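PDB 2I6D: RNA methyltransferase, TrmH family from Porphyromonas gingivalis, which probably binds RNA and methylates it, with S-adenosylmethionine as the likely methyl donor. Local coordinates for residues Ile10-Ser15 with Cys45-Gly50; Phe28-Pro33 with Val146-Met151; Pro41-Arg46 with Ala89-Pro94. One frame throughout, in Å; residues are numbered along the deposited sequence.

Contact 1 (Ile10-Ser15 with Cys45-Gly50); sequences IKFLRS and CRMLVG
The ring of F12 and the guanidinium of R46 meet first, with CE1 of F12 3.3 Å from NH1 of R46. CZ of F12 lies over one face of the guanidinium, shifted toward its rim, and the two planes are inclined by 36°, so they overlap without stacking flat. R46 is modelled in two conformations, and this overlap describes one of them; in it NH1 also forms a salt bridge with E25. On its CD2 side F12 receives the selenium of selenomethionine M47, 4.3 Å from F12 CD2, an oblique Met-aromatic contact. The same SE sits against the whole branch point of L13: CG, CD1 and CD2 of L13 are each 4.1 Å from it. M47 is anti at chi1 and again at chi2 (167°), which carries SE out toward the helix; the bend comes only beyond it, at CE. L13 CD1 then approaches V49 CG2 more loosely, at 4.4 Å. These residues join helix 7-15 to one face of the mixed four-stranded sheet of the N-terminal domain, a region matching the MRM3-like substrate-binding family; the short helix and strand axes run 101° to each other, 11.7 Å apart. A classic beta bulge opposite V90, which also touches F12 and L13, turns both R46 and M47 toward the helix. M47 is further flanked by E65, and V49 by V67 and L69, from strand 65-69. The carbonyl O of F12 accepts a bond from S15 OG, 2.6 Å away.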
ATOM      1  N   ILE A  10     -14.253 -19.082  12.425  1.00 27.98           N
ATOM      2  CA  ILE A  10     -13.605 -19.595  11.226  1.00 27.66           C
ATOM      3  C   ILE A  10     -14.237 -18.981   9.964  1.00 27.12           C
ATOM      4  O   ILE A  10     -13.538 -18.515   9.078  1.00 27.09           O
ATOM      5  CB  ILE A  10     -13.646 -21.153  11.216  1.00 27.85           C
ATOM      6  CG1 ILE A  10     -12.697 -21.695  12.305  1.00 28.03           C
ATOM      7  CG2 ILE A  10     -13.294 -21.709   9.826  1.00 28.85           C
ATOM      8  CD1 ILE A  10     -12.791 -23.191  12.530  1.00 28.46           C
ATOM      9  N   LYS A  11     -15.560 -18.946   9.910  1.00 27.97           N
ATOM     10  CA  LYS A  11     -16.265 -18.327   8.790  1.00 28.59           C
ATOM     11  C   LYS A  11     -15.872 -16.848   8.637  1.00 28.23           C
ATOM     12  O   LYS A  11     -15.513 -16.386   7.544  1.00 27.76           O
ATOM     13  CB  LYS A  11     -17.776 -18.483   8.981  1.00 28.45           C
ATOM     14  CG  LYS A  11     -18.633 -17.885   7.894  1.00 32.12           C
ATOM     15  CD  LYS A  11     -20.099 -18.216   8.189  1.00 37.02           C
ATOM     16  CE  LYS A  11     -21.032 -17.713   7.097  1.00 42.26           C
ATOM     17  NZ  LYS A  11     -21.166 -16.224   7.169  1.00 46.10           N
ATOM     18  N   PHE A  12     -15.887 -16.120   9.750  1.00 28.13           N
ATOM     19  CA  PHE A  12     -15.465 -14.724   9.760  1.00 27.70           C
ATOM     20  C   PHE A  12     -14.037 -14.530   9.240  1.00 28.15           C
ATOM     21  O   PHE A  12     -13.817 -13.731   8.329  1.00 27.55           O
ATOM     22  CB  PHE A  12     -15.600 -14.150  11.180  1.00 28.40           C
ATOM     23  CG  PHE A  12     -15.010 -12.792  11.337  1.00 29.07           C
ATOM     24  CD1 PHE A  12     -15.700 -11.671  10.874  1.00 31.22           C
ATOM     25  CD2 PHE A  12     -13.760 -12.624  11.949  1.00 30.96           C
ATOM     26  CE1 PHE A  12     -15.150 -10.397  11.011  1.00 32.24           C
ATOM     27  CE2 PHE A  12     -13.210 -11.356  12.095  1.00 28.63           C
ATOM     28  CZ  PHE A  12     -13.912 -10.241  11.623  1.00 29.94           C
ATOM     29  N   LEU A  13     -13.078 -15.250   9.832  1.00 27.05           N
ATOM     30  CA  LEU A  13     -11.679 -15.196   9.397  1.00 28.26           C
ATOM     31  C   LEU A  13     -11.517 -15.475   7.890  1.00 28.30           C
ATOM     32  O   LEU A  13     -10.781 -14.754   7.172  1.00 28.14           O
ATOM     33  CB  LEU A  13     -10.824 -16.165  10.236  1.00 27.20           C
ATOM     34  CG  LEU A  13     -10.519 -15.631  11.643  1.00 28.09           C
ATOM     35  CD1 LEU A  13     -10.123 -16.779  12.542  1.00 28.87           C
ATOM     36  CD2 LEU A  13      -9.397 -14.503  11.622  1.00 28.59           C
ATOM     37  N   ARG A  14     -12.198 -16.508   7.408  1.00 27.85           N
ATOM     38  CA  ARG A  14     -12.077 -16.899   5.982  1.00 27.80           C
ATOM     39  C   ARG A  14     -12.689 -15.858   5.039  1.00 27.21           C
ATOM     40  O   ARG A  14     -12.215 -15.668   3.935  1.00 26.35           O
ATOM     41  CB  ARG A  14     -12.705 -18.274   5.737  1.00 28.38           C
ATOM     42  CG  ARG A  14     -11.950 -19.424   6.427  1.00 28.33           C
ATOM     43  CD  ARG A  14     -12.662 -20.783   6.274  1.00 29.68           C
ATOM     44  NE  ARG A  14     -12.871 -21.158   4.880  1.00 32.14           N
ATOM     45  CZ  ARG A  14     -11.918 -21.617   4.076  1.00 34.42           C
ATOM     46  NH1 ARG A  14     -10.673 -21.787   4.528  1.00 34.17           N
ATOM     47  NH2 ARG A  14     -12.215 -21.920   2.818  1.00 34.26           N
ATOM     48  N   SER A  15     -13.742 -15.178   5.494  1.00 27.16           N
ATOM     49  CA  SER A  15     -14.461 -14.213   4.669  1.00 26.78           C
ATOM     50  C   SER A  15     -13.568 -13.021   4.301  1.00 26.76           C
ATOM     51  O   SER A  15     -13.790 -12.373   3.277  1.00 25.93           O
ATOM     52  CB  SER A  15     -15.714 -13.721   5.398  1.00 26.90           C
ATOM     53  OG  SER A  15     -15.348 -12.810   6.427  1.00 26.63           O
ATOM     54  N   CYS A  45      -6.653  -3.724  16.633  1.00 29.49           N
ATOM     55  CA  CYS A  45      -6.805  -5.174  16.563  1.00 30.05           C
ATOM     56  C   CYS A  45      -8.133  -5.646  17.200  1.00 30.51           C
ATOM     57  O   CYS A  45      -8.429  -5.320  18.350  1.00 30.24           O
ATOM     58  CB  CYS A  45      -5.594  -5.860  17.194  1.00 29.89           C
ATOM     59  SG  CYS A  45      -5.721  -7.664  17.094  1.00 30.51           S
ATOM     60  N   ARG A  46      -8.910  -6.397  16.420  1.00 30.76           N
ATOM     61  CA  ARG A  46     -10.225  -6.942  16.768  0.50 32.26           C
ATOM     62  C   ARG A  46     -10.093  -8.379  17.302  1.00 32.11           C
ATOM     63  O   ARG A  46     -10.836  -8.823  18.176  1.00 31.85           O
ATOM     64  CB  ARG A  46     -11.033  -6.949  15.457  0.50 32.23           C
ATOM     65  CG  ARG A  46     -12.523  -7.267  15.510  0.50 33.76           C
ATOM     66  CD  ARG A  46     -13.152  -6.873  14.164  0.50 33.58           C
ATOM     67  NE  ARG A  46     -14.414  -7.548  13.889  0.50 37.56           N
ATOM     68  CZ  ARG A  46     -15.240  -7.234  12.893  0.50 38.94           C
ATOM     69  NH1 ARG A  46     -16.375  -7.905  12.730  0.50 38.52           N
ATOM     70  NH2 ARG A  46     -14.943  -6.244  12.065  0.50 39.58           N
HETATM   71  N   MSE A  47      -9.165  -9.118  16.695  1.00 32.03           N
HETATM   72  CA  MSE A  47      -9.005 -10.535  16.967  1.00 35.01           C
HETATM   73  C   MSE A  47      -7.555 -10.943  16.711  1.00 31.92           C
HETATM   74  O   MSE A  47      -6.924 -10.453  15.774  1.00 30.63           O
HETATM   75  CB  MSE A  47      -9.954 -11.333  16.076  1.00 33.95           C
HETATM   76  CG  MSE A  47      -9.699 -12.819  16.054  1.00 39.40           C
HETATM   77 SE   MSE A  47     -11.207 -13.802  15.219  1.00 48.91          SE
HETATM   78  CE  MSE A  47     -12.223 -14.156  16.835  1.00 47.34           C
ATOM     79  N   LEU A  48      -7.038 -11.827  17.561  1.00 30.30           N
ATOM     80  CA  LEU A  48      -5.666 -12.324  17.435  1.00 28.79           C
ATOM     81  C   LEU A  48      -5.696 -13.808  17.765  1.00 28.63           C
ATOM     82  O   LEU A  48      -6.107 -14.203  18.846  1.00 28.22           O
ATOM     83  CB  LEU A  48      -4.729 -11.565  18.368  1.00 28.24           C
ATOM     84  CG  LEU A  48      -3.246 -11.895  18.240  1.00 29.75           C
ATOM     85  CD1 LEU A  48      -2.710 -11.510  16.842  1.00 29.98           C
ATOM     86  CD2 LEU A  48      -2.458 -11.177  19.335  1.00 28.90           C
ATOM     87  N   VAL A  49      -5.275 -14.627  16.815  1.00 28.59           N
ATOM     88  CA  VAL A  49      -5.409 -16.086  16.921  1.00 29.47           C
ATOM     89  C   VAL A  49      -4.015 -16.651  16.666  1.00 29.21           C
ATOM     90  O   VAL A  49      -3.370 -16.298  15.670  1.00 28.43           O
ATOM     91  CB  VAL A  49      -6.380 -16.566  15.851  1.00 30.34           C
ATOM     92  CG1 VAL A  49      -6.345 -18.041  15.692  1.00 34.67           C
ATOM     93  CG2 VAL A  49      -7.802 -16.123  16.217  1.00 31.10           C
ATOM     94  N   GLY A  50      -3.517 -17.468  17.579  1.00 28.44           N
ATOM     95  CA  GLY A  50      -2.195 -18.020  17.369  1.00 28.04           C
ATOM     96  C   GLY A  50      -1.866 -19.092  18.376  1.00 28.11           C
ATOM     97  O   GLY A  50      -2.613 -19.320  19.317  1.00 27.85           O
TER

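Contact 2 (Phe28-Pro33 with Val146-Met151); sequences FAVEGP and VVQASM
The flat amide of Q148 meets the backbone of E31 with both of its polar ends. NE2 of Q148 donates to E31 O at 3.1 Å, an almost straight bond (171°) with the acceptor in the plane of the amide. OE1 of Q148 accepts from E31 N at 2.8 Å, the donor being tilted out of the amide plane. The other flat group, the ring of F28, is approached obliquely by V147, whose CG2 is 4.3 Å from F28 CD1; the F142 ring also meets it. V147 CG1 crosses to V30, 3.8 Å from V30 CG2, the two side chains lying at about a right angle. The Q148 chain is bent at chi2 (-57°), which turns CD back toward the E31 backbone. A water links Q148 OE1 to the carbonyl O of A29, at 2.8 Å from each. E31 sends its carboxylate elsewhere, to S79 OG and T80 N. Strand 27-31 is an outermost strand of the N-terminal sheet, and helix 144-148 belongs to the SpoU methylase region, so the contact joins the two parts of the protein. Since V30 bonds to A89 on the inner side, the E31 N and O face outward, and Q148 completes them much as a further strand would. Using one acceptor and one donor on the same residue fixes the amide's orientation: a flipped group would set O against O and N-H against N-H.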
ATOM      1  N   PHE A  28      -9.612  -6.375   8.057  1.00 28.74           N
ATOM      2  CA  PHE A  28      -8.714  -7.123   7.178  1.00 28.28           C
ATOM      3  C   PHE A  28      -7.773  -7.931   8.041  1.00 28.62           C
ATOM      4  O   PHE A  28      -7.532  -7.578   9.216  1.00 29.53           O
ATOM      5  CB  PHE A  28      -7.944  -6.182   6.228  1.00 28.64           C
ATOM      6  CG  PHE A  28      -6.907  -5.319   6.918  1.00 27.98           C
ATOM      7  CD1 PHE A  28      -5.571  -5.710   6.948  1.00 30.17           C
ATOM      8  CD2 PHE A  28      -7.271  -4.150   7.568  1.00 28.22           C
ATOM      9  CE1 PHE A  28      -4.609  -4.916   7.572  1.00 29.30           C
ATOM     10  CE2 PHE A  28      -6.293  -3.333   8.214  1.00 27.86           C
ATOM     11  CZ  PHE A  28      -4.972  -3.733   8.209  1.00 29.28           C
ATOM     12  N   ALA A  29      -7.237  -9.014   7.485  1.00 27.85           N
ATOM     13  CA  ALA A  29      -6.355  -9.881   8.235  1.00 28.32           C
ATOM     14  C   ALA A  29      -4.888  -9.709   7.817  1.00 28.89           C
ATOM     15  O   ALA A  29      -4.568  -9.350   6.661  1.00 29.42           O
ATOM     16  CB  ALA A  29      -6.783 -11.349   8.075  1.00 29.48           C
ATOM     17  N   VAL A  30      -4.019 -10.026   8.758  1.00 28.44           N
ATOM     18  CA  VAL A  30      -2.564 -10.003   8.599  1.00 27.73           C
ATOM     19  C   VAL A  30      -2.042 -11.271   9.244  1.00 28.14           C
ATOM     20  O   VAL A  30      -2.468 -11.642  10.370  1.00 29.29           O
ATOM     21  CB  VAL A  30      -1.949  -8.758   9.295  1.00 28.42           C
ATOM     22  CG1 VAL A  30      -0.394  -8.700   9.150  1.00 26.34           C
ATOM     23  CG2 VAL A  30      -2.590  -7.456   8.739  1.00 27.25           C
ATOM     24  N   GLU A  31      -1.141 -11.943   8.542  1.00 27.42           N
ATOM     25  CA  GLU A  31      -0.585 -13.215   9.009  1.00 27.67           C
ATOM     26  C   GLU A  31       0.910 -13.182   9.317  1.00 26.92           C
ATOM     27  O   GLU A  31       1.722 -12.560   8.610  1.00 26.47           O
ATOM     28  CB  GLU A  31      -0.901 -14.343   8.033  1.00 27.18           C
ATOM     29  CG  GLU A  31      -2.400 -14.470   7.702  1.00 26.26           C
ATOM     30  CD  GLU A  31      -2.659 -15.703   6.834  1.00 28.92           C
ATOM     31  OE1 GLU A  31      -1.878 -16.664   6.946  1.00 28.47           O
ATOM     32  OE2 GLU A  31      -3.611 -15.705   6.021  1.00 28.59           O
ATOM     33  N   GLY A  32       1.257 -13.856  10.403  1.00 26.17           N
ATOM     34  CA  GLY A  32       2.639 -14.103  10.742  1.00 25.34           C
ATOM     35  C   GLY A  32       3.189 -13.116  11.750  1.00 25.77           C
ATOM     36  O   GLY A  32       2.775 -11.976  11.773  1.00 26.05           O
ATOM     37  N   PRO A  33       4.136 -13.555  12.590  1.00 25.71           N
ATOM     38  CA  PRO A  33       4.643 -12.688  13.654  1.00 26.14           C
ATOM     39  C   PRO A  33       5.293 -11.387  13.183  1.00 26.67           C
ATOM     40  O   PRO A  33       5.221 -10.392  13.893  1.00 26.40           O
ATOM     41  CB  PRO A  33       5.711 -13.552  14.365  1.00 26.62           C
ATOM     42  CG  PRO A  33       5.955 -14.744  13.468  1.00 25.95           C
ATOM     43  CD  PRO A  33       4.733 -14.908  12.610  1.00 25.68           C
ATOM     44  N   VAL A 146      -1.382  -8.131  -1.222  1.00 29.03           N
ATOM     45  CA  VAL A 146      -0.568  -6.948  -0.953  1.00 28.82           C
ATOM     46  C   VAL A 146      -0.014  -6.920   0.463  1.00 28.63           C
ATOM     47  O   VAL A 146       1.186  -6.734   0.645  1.00 28.01           O
ATOM     48  CB  VAL A 146      -1.307  -5.637  -1.254  1.00 28.90           C
ATOM     49  CG1 VAL A 146      -0.416  -4.406  -0.860  1.00 27.31           C
ATOM     50  CG2 VAL A 146      -1.710  -5.613  -2.750  1.00 29.12           C
ATOM     51  N   VAL A 147      -0.880  -7.143   1.455  1.00 29.01           N
ATOM     52  CA  VAL A 147      -0.475  -7.102   2.868  1.00 29.27           C
ATOM     53  C   VAL A 147       0.714  -8.010   3.138  1.00 29.77           C
ATOM     54  O   VAL A 147       1.737  -7.572   3.688  1.00 29.20           O
ATOM     55  CB  VAL A 147      -1.644  -7.504   3.818  1.00 29.25           C
ATOM     56  CG1 VAL A 147      -1.131  -7.874   5.215  1.00 29.21           C
ATOM     57  CG2 VAL A 147      -2.668  -6.363   3.885  1.00 29.59           C
ATOM     58  N   GLN A 148       0.581  -9.278   2.754  1.00 28.86           N
ATOM     59  CA  GLN A 148       1.612 -10.257   3.038  1.00 28.89           C
ATOM     60  C   GLN A 148       2.948  -9.952   2.344  1.00 29.92           C
ATOM     61  O   GLN A 148       3.986 -10.431   2.793  1.00 29.92           O
ATOM     62  CB  GLN A 148       1.136 -11.670   2.702  1.00 28.67           C
ATOM     63  CG  GLN A 148      -0.046 -12.100   3.587  1.00 27.23           C
ATOM     64  CD  GLN A 148       0.249 -12.028   5.089  1.00 27.84           C
ATOM     65  OE1 GLN A 148      -0.523 -11.450   5.833  1.00 28.02           O
ATOM     66  NE2 GLN A 148       1.355 -12.638   5.530  1.00 24.82           N
ATOM     67  N   ALA A 149       2.907  -9.163   1.271  1.00 31.00           N
ATOM     68  CA  ALA A 149       4.119  -8.783   0.538  1.00 32.24           C
ATOM     69  C   ALA A 149       4.608  -7.379   0.919  1.00 33.32           C
ATOM     70  O   ALA A 149       5.535  -6.851   0.278  1.00 34.15           O
ATOM     71  CB  ALA A 149       3.863  -8.861  -0.957  1.00 32.14           C
ATOM     72  N   SER A 150       4.007  -6.793   1.959  1.00 33.03           N
ATOM     73  CA  SER A 150       4.257  -5.383   2.296  1.00 33.15           C
ATOM     74  C   SER A 150       5.534  -5.101   3.118  1.00 32.97           C
ATOM     75  O   SER A 150       5.969  -3.943   3.205  1.00 32.48           O
ATOM     76  CB  SER A 150       3.004  -4.769   2.980  1.00 33.18           C
ATOM     77  OG  SER A 150       2.813  -5.318   4.279  1.00 32.26           O
HETATM   78  N   MSE A 151       6.128  -6.135   3.717  0.50 33.20           N
HETATM   79  CA  MSE A 151       7.357  -5.984   4.529  0.50 35.01           C
HETATM   80  C   MSE A 151       7.202  -4.986   5.684  0.50 32.67           C
HETATM   81  O   MSE A 151       8.175  -4.340   6.087  0.50 32.40           O
HETATM   82  CB  MSE A 151       8.557  -5.558   3.660  0.50 34.68           C
HETATM   83  CG  MSE A 151       9.582  -6.643   3.349  0.50 38.16           C
HETATM   84 SE   MSE A 151      11.489  -6.148   3.691  0.50 42.83          SE
HETATM   85  CE  MSE A 151      11.403  -4.192   3.768  0.50 43.26           C
TER
HETATM   86  O   HOH W   1      -3.172 -11.130   4.964  1.00 28.26           O

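Contact 3 (Pro41-Arg46 with Ala89-Pro94); sequences PFYRCR and AVFDLP
Y43 leans on F91 with its CB, 3.4 Å from F91 CD1, as the chain runs into strand 45-51, the antiparallel neighbour of strand 87-92 in the mixed four-stranded sheet. The two rings are set obliquely, while the edge of the Y43 ring reaches P94, with CE1 of Y43 3.7 Å from P94 CG. Chi1 (-71°) sets CG anti to the carbonyl carbon; the hydroxyl at the far end of the ring is bonded to L154 O. R44 comes next. Its carbonyl O accepts from D92 N at 2.8 Å, and the CA-H of F91 approaches the same oxygen. R44 N and D92 O are joined through a water, which extends the ladder past the direct bonds. The side chains of R44 and D92 lie side by side and point the same way, but they touch through the aliphatic part of R44, its CB being 3.6 Å from D92 OD2. The R44 guanidinium instead forms a salt bridge with D63 and gives a bond from NH2 to C45 O. C45 and F91 then form the non-hydrogen-bonded pair, their side chains on one face of the sheet. C45 CB packs 3.7 Å from F91 CE1, and SG stands obliquely to that ring in a sulfur-aromatic contact; L40 also touches both residues. At R46 the backbone bond resumes: R46 N donates to V90 O at 2.8 Å, at an N-H...O angle of 164°. That same oxygen lies 3.5 Å from CB of R46.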
ATOM      1  N   PRO A  41       0.925  -1.716  16.696  1.00 29.21           N
ATOM      2  CA  PRO A  41       0.867  -0.353  17.252  1.00 29.34           C
ATOM      3  C   PRO A  41       0.112   0.654  16.392  1.00 29.86           C
ATOM      4  O   PRO A  41      -0.147   1.783  16.844  1.00 31.13           O
ATOM      5  CB  PRO A  41       2.341   0.067  17.324  1.00 29.36           C
ATOM      6  CG  PRO A  41       3.117  -1.219  17.275  1.00 29.83           C
ATOM      7  CD  PRO A  41       2.305  -2.117  16.377  1.00 28.93           C
ATOM      8  N   PHE A  42      -0.233   0.288  15.165  1.00 29.64           N
ATOM      9  CA  PHE A  42      -0.758   1.287  14.214  1.00 29.53           C
ATOM     10  C   PHE A  42      -2.186   1.032  13.720  1.00 29.94           C
ATOM     11  O   PHE A  42      -2.756   1.840  12.961  1.00 29.67           O
ATOM     12  CB  PHE A  42       0.184   1.394  13.027  1.00 29.50           C
ATOM     13  CG  PHE A  42       1.560   1.836  13.411  1.00 30.97           C
ATOM     14  CD1 PHE A  42       1.820   3.172  13.689  1.00 31.47           C
ATOM     15  CD2 PHE A  42       2.582   0.903  13.543  1.00 29.56           C
ATOM     16  CE1 PHE A  42       3.103   3.578  14.080  1.00 32.77           C
ATOM     17  CE2 PHE A  42       3.870   1.302  13.914  1.00 31.84           C
ATOM     18  CZ  PHE A  42       4.127   2.642  14.187  1.00 32.24           C
ATOM     19  N   TYR A  43      -2.735  -0.108  14.101  1.00 29.39           N
ATOM     20  CA  TYR A  43      -4.047  -0.558  13.645  1.00 29.89           C
ATOM     21  C   TYR A  43      -4.781  -1.090  14.835  1.00 29.94           C
ATOM     22  O   TYR A  43      -4.157  -1.536  15.791  1.00 29.82           O
ATOM     23  CB  TYR A  43      -3.934  -1.664  12.571  1.00 30.24           C
ATOM     24  CG  TYR A  43      -3.427  -1.107  11.284  1.00 32.03           C
ATOM     25  CD1 TYR A  43      -4.317  -0.655  10.299  1.00 31.55           C
ATOM     26  CD2 TYR A  43      -2.053  -0.965  11.073  1.00 30.90           C
ATOM     27  CE1 TYR A  43      -3.845  -0.105   9.131  1.00 34.11           C
ATOM     28  CE2 TYR A  43      -1.564  -0.383   9.921  1.00 32.37           C
ATOM     29  CZ  TYR A  43      -2.465   0.029   8.944  1.00 32.78           C
ATOM     30  OH  TYR A  43      -1.978   0.591   7.788  1.00 34.86           O
ATOM     31  N   ARG A  44      -6.105  -1.027  14.765  1.00 29.48           N
ATOM     32  CA  ARG A  44      -6.949  -1.451  15.860  1.00 30.38           C
ATOM     33  C   ARG A  44      -7.190  -2.939  15.710  1.00 29.76           C
ATOM     34  O   ARG A  44      -7.875  -3.362  14.789  1.00 30.10           O
ATOM     35  CB  ARG A  44      -8.277  -0.714  15.784  1.00 30.20           C
ATOM     36  CG  ARG A  44      -8.904  -0.388  17.120  1.00 33.67           C
ATOM     37  CD  ARG A  44      -9.350  -1.624  17.834  1.00 36.91           C
ATOM     38  NE  ARG A  44     -10.114  -1.295  19.038  1.00 38.87           N
ATOM     39  CZ  ARG A  44     -10.623  -2.199  19.873  1.00 41.24           C
ATOM     40  NH1 ARG A  44     -11.321  -1.794  20.949  1.00 40.55           N
ATOM     41  NH2 ARG A  44     -10.448  -3.505  19.635  1.00 37.79           N
ATOM     42  N   CYS A  45      -6.653  -3.724  16.633  1.00 29.49           N
ATOM     43  CA  CYS A  45      -6.805  -5.174  16.563  1.00 30.05           C
ATOM     44  C   CYS A  45      -8.133  -5.646  17.200  1.00 30.51           C
ATOM     45  O   CYS A  45      -8.429  -5.320  18.350  1.00 30.24           O
ATOM     46  CB  CYS A  45      -5.594  -5.860  17.194  1.00 29.89           C
ATOM     47  SG  CYS A  45      -5.721  -7.664  17.094  1.00 30.51           S
ATOM     48  N   ARG A  46      -8.910  -6.397  16.420  1.00 30.76           N
ATOM     49  CA  ARG A  46     -10.225  -6.942  16.768  0.50 32.26           C
ATOM     50  C   ARG A  46     -10.093  -8.379  17.302  1.00 32.11           C
ATOM     51  O   ARG A  46     -10.836  -8.823  18.176  1.00 31.85           O
ATOM     52  CB  ARG A  46     -11.033  -6.949  15.457  0.50 32.23           C
ATOM     53  CG  ARG A  46     -12.523  -7.267  15.510  0.50 33.76           C
ATOM     54  CD  ARG A  46     -13.152  -6.873  14.164  0.50 33.58           C
ATOM     55  NE  ARG A  46     -14.414  -7.548  13.889  0.50 37.56           N
ATOM     56  CZ  ARG A  46     -15.240  -7.234  12.893  0.50 38.94           C
ATOM     57  NH1 ARG A  46     -16.375  -7.905  12.730  0.50 38.52           N
ATOM     58  NH2 ARG A  46     -14.943  -6.244  12.065  0.50 39.58           N
ATOM     59  N   ALA A  89      -3.956 -12.017  12.710  1.00 28.15           N
ATOM     60  CA  ALA A  89      -4.615 -10.889  13.385  1.00 27.77           C
ATOM     61  C   ALA A  89      -5.720 -10.353  12.499  1.00 27.84           C
ATOM     62  O   ALA A  89      -5.610 -10.385  11.281  1.00 28.38           O
ATOM     63  CB  ALA A  89      -3.568  -9.762  13.690  1.00 25.96           C
ATOM     64  N   VAL A  90      -6.781  -9.828  13.107  1.00 27.70           N
ATOM     65  CA  VAL A  90      -7.772  -9.103  12.357  1.00 26.04           C
ATOM     66  C   VAL A  90      -7.716  -7.664  12.872  1.00 26.66           C
ATOM     67  O   VAL A  90      -7.826  -7.436  14.087  1.00 26.69           O
ATOM     68  CB  VAL A  90      -9.190  -9.682  12.525  1.00 26.48           C
ATOM     69  CG1 VAL A  90     -10.196  -8.778  11.781  1.00 25.41           C
ATOM     70  CG2 VAL A  90      -9.269 -11.127  11.957  1.00 25.36           C
ATOM     71  N   PHE A  91      -7.525  -6.719  11.956  1.00 24.85           N
ATOM     72  CA  PHE A  91      -7.482  -5.295  12.284  1.00 25.89           C
ATOM     73  C   PHE A  91      -8.640  -4.591  11.641  1.00 26.58           C
ATOM     74  O   PHE A  91      -9.130  -5.024  10.587  1.00 26.58           O
ATOM     75  CB  PHE A  91      -6.213  -4.650  11.726  1.00 25.63           C
ATOM     76  CG  PHE A  91      -4.945  -5.139  12.367  1.00 26.55           C
ATOM     77  CD1 PHE A  91      -4.615  -4.777  13.679  1.00 26.00           C
ATOM     78  CD2 PHE A  91      -4.052  -5.915  11.642  1.00 28.55           C
ATOM     79  CE1 PHE A  91      -3.419  -5.229  14.272  1.00 28.36           C
ATOM     80  CE2 PHE A  91      -2.839  -6.345  12.216  1.00 30.64           C
ATOM     81  CZ  PHE A  91      -2.535  -6.001  13.537  1.00 28.84           C
ATOM     82  N   ASP A  92      -9.061  -3.477  12.251  1.00 26.46           N
ATOM     83  CA  ASP A  92      -9.995  -2.576  11.626  1.00 26.72           C
ATOM     84  C   ASP A  92      -9.384  -1.936  10.389  1.00 27.09           C
ATOM     85  O   ASP A  92      -8.235  -1.461  10.406  1.00 26.17           O
ATOM     86  CB  ASP A  92     -10.360  -1.443  12.591  1.00 26.89           C
ATOM     87  CG  ASP A  92     -11.339  -1.867  13.668  1.00 27.83           C
ATOM     88  OD1 ASP A  92     -11.814  -3.029  13.663  1.00 27.80           O
ATOM     89  OD2 ASP A  92     -11.636  -1.001  14.513  1.00 27.75           O
ATOM     90  N   LEU A  93     -10.171  -1.901   9.324  1.00 27.80           N
ATOM     91  CA  LEU A  93      -9.851  -1.115   8.155  1.00 29.15           C
ATOM     92  C   LEU A  93      -9.868   0.356   8.598  1.00 30.56           C
ATOM     93  O   LEU A  93     -10.828   0.792   9.237  1.00 30.65           O
ATOM     94  CB  LEU A  93     -10.929  -1.392   7.107  1.00 29.26           C
ATOM     95  CG  LEU A  93     -10.656  -1.417   5.614  1.00 29.22           C
ATOM     96  CD1 LEU A  93      -9.487  -2.301   5.279  1.00 26.69           C
ATOM     97  CD2 LEU A  93     -11.906  -1.916   4.902  1.00 28.83           C
ATOM     98  N   PRO A  94      -8.793   1.116   8.309  1.00 31.55           N
ATOM     99  CA  PRO A  94      -8.713   2.513   8.710  1.00 32.83           C
ATOM    100  C   PRO A  94      -9.924   3.269   8.206  1.00 34.13           C
ATOM    101  O   PRO A  94     -10.401   3.004   7.101  1.00 33.71           O
ATOM    102  CB  PRO A  94      -7.458   3.025   7.998  1.00 32.58           C
ATOM    103  CG  PRO A  94      -6.658   1.857   7.742  1.00 32.15           C
ATOM    104  CD  PRO A  94      -7.581   0.678   7.604  1.00 32.22           C
TER
HETATM  105  O   HOH W   2      -7.224   0.102  12.360  1.00 33.47           O
HETATM  106  O   HOH W   3     -13.814  -4.085  12.371  1.00 45.71           O

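In the fold
From the N terminus, the chain returns to helix 7-15 at strand 45-51, where contact 1 closes the first loop. Contact 2 opens inside that loop, at strand 27-31, and closes far downstream at 146-151, so the two cross; their nearest atoms are about 5 Å apart. Contact 3 begins on the stretch where contact 1 ends, sharing C45 and R46 with it, and closes at 89-94, nested within contact 2. Strand 87-92 lies between strands 27-31 and 45-51: V90 N meets M47 O on one side, while A89 N meets V30 O on the other. Contacts 1 and 3 join helix 7-15 with strands 45-51 and 87-92, and contact 2 ties the sheet edge to the methylase region.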